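Local structure of SecB-like chaperone Rv1957 (Mycobacterium tuberculosis, 5MTW) at residues A20-A23 against A24-I28. The protein acts as the chaperone of a toxin-antitoxin-chaperone system, preventing aggregation of the antitoxin HigA1 and enabling neutralization of the toxin HigB1. Sequence-based numbering, arbitrary orientation.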
# COMPACT_ATOMS: atom_id res chain seq x y z
N ALA A 20 -31.76 -8.37 1.00
CA ALA A 20 -31.54 -9.59 0.15
C ALA A 20 -31.88 -9.36 -1.31
O ALA A 20 -31.18 -9.83 -2.23
CB ALA A 20 -32.36 -10.76 0.67
N ARG A 21 -32.95 -8.61 -1.53
CA ARG A 21 -33.39 -8.33 -2.88
C ARG A 21 -32.33 -7.51 -3.69
O ARG A 21 -31.98 -7.85 -4.85
CB ARG A 21 -34.74 -7.59 -2.83
CG ARG A 21 -35.35 -7.34 -4.21
CD ARG A 21 -36.52 -6.34 -4.22
NE ARG A 21 -36.63 -5.80 -5.58
CZ ARG A 21 -36.45 -4.53 -5.94
NH1 ARG A 21 -36.21 -3.56 -5.07
NH2 ARG A 21 -36.53 -4.24 -7.23
N LEU A 22 -31.84 -6.43 -3.08
CA LEU A 22 -30.77 -5.65 -3.68
C LEU A 22 -29.43 -6.43 -3.74
O LEU A 22 -28.68 -6.28 -4.71
CB LEU A 22 -30.62 -4.34 -2.94
CG LEU A 22 -29.65 -3.33 -3.47
CD1 LEU A 22 -29.99 -2.88 -4.87
CD2 LEU A 22 -29.65 -2.18 -2.50
N ALA A 23 -29.17 -7.30 -2.77
CA ALA A 23 -28.01 -8.16 -2.81
C ALA A 23 -27.97 -9.12 -4.00
O ALA A 23 -26.88 -9.54 -4.35
CB ALA A 23 -27.87 -8.93 -1.51
N ALA A 24 -29.10 -9.48 -4.61
CA ALA A 24 -29.06 -10.44 -5.76
C ALA A 24 -28.87 -9.71 -7.07
O ALA A 24 -28.55 -10.34 -8.07
CB ALA A 24 -30.34 -11.28 -5.83
N ARG A 25 -29.10 -8.39 -7.05
CA ARG A 25 -29.08 -7.58 -8.24
C ARG A 25 -27.97 -6.52 -8.32
O ARG A 25 -27.81 -5.92 -9.37
CB ARG A 25 -30.47 -6.94 -8.45
CG ARG A 25 -31.36 -7.86 -9.33
CD ARG A 25 -32.86 -7.55 -9.28
NE ARG A 25 -33.66 -8.78 -9.35
CZ ARG A 25 -33.93 -9.58 -8.31
NH1 ARG A 25 -33.49 -9.30 -7.09
NH2 ARG A 25 -34.66 -10.66 -8.50
N ALA A 26 -27.20 -6.36 -7.24
CA ALA A 26 -26.17 -5.33 -7.14
C ALA A 26 -24.78 -5.89 -7.42
O ALA A 26 -24.43 -6.98 -6.96
CB ALA A 26 -26.20 -4.67 -5.77
N GLN A 27 -24.00 -5.13 -8.18
CA GLN A 27 -22.63 -5.51 -8.50
C GLN A 27 -21.64 -4.40 -8.05
O GLN A 27 -21.90 -3.20 -8.23
CB GLN A 27 -22.52 -5.86 -9.97
CG GLN A 27 -21.16 -6.48 -10.35
CD GLN A 27 -20.78 -7.66 -9.48
OE1 GLN A 27 -20.16 -7.52 -8.43
NE2 GLN A 27 -21.23 -8.83 -9.90
N ILE A 28 -20.57 -4.80 -7.37
CA ILE A 28 -19.49 -3.83 -6.99
C ILE A 28 -18.66 -3.42 -8.23
O ILE A 28 -18.37 -4.27 -9.07
CB ILE A 28 -18.58 -4.37 -5.86
CG1 ILE A 28 -17.73 -3.23 -5.24
CG2 ILE A 28 -17.73 -5.51 -6.37
CD1 ILE A 28 -17.23 -3.57 -3.84
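Ala24 N meets two carbonyls of the preceding turn, Ala20 O at 3.2 Å and Arg21 O at 3.3 Å. Both hydrogen bonds are weak. Arg25 N then bonds to Leu22 O at 3.2 Å, three residues back. Bonds reaching four and three residues back thus overlap at Ala24, and Arg25 N keeps to the shorter span. From Ala26 the backbone is extended (phi -99°, psi 138°), and the chain continues as a strand.

Arg25 also turns its side chain back on the helix. Its chain bends at chi3 (-144°), and NH1 comes within 3.1 Å of Arg21 O. This weak hydrogen bond is made at the edge of the guanidinium, near its plane. Arg21 O therefore takes two weak bonds, one from backbone and one from side chain. The same NH1 lies 3.9 Å from Arg21 CG. Arg21 itself runs out extended from CG to NE. Its NH1 forms a salt bridge with Glu127, and Arg25 NE forms one with Glu120. These acidic partners probably offset the like charges of the two arginines.

The segments join the short helix 20-25 to strand 26-40, an outermost strand of the chain's four-stranded antiparallel sheet in this SecB-like fold. Gln27 pairs through its backbone with Asp113 of the neighbouring strand, and its OE1 accepts a hydrogen bond from Ile164 N of the second subunit.

On the buried side, Leu22 CD1 packs 4.3 Å from Ala26 CB. Leu22, Ala23 and Ala26 all touch Tyr131 of helix 125-154.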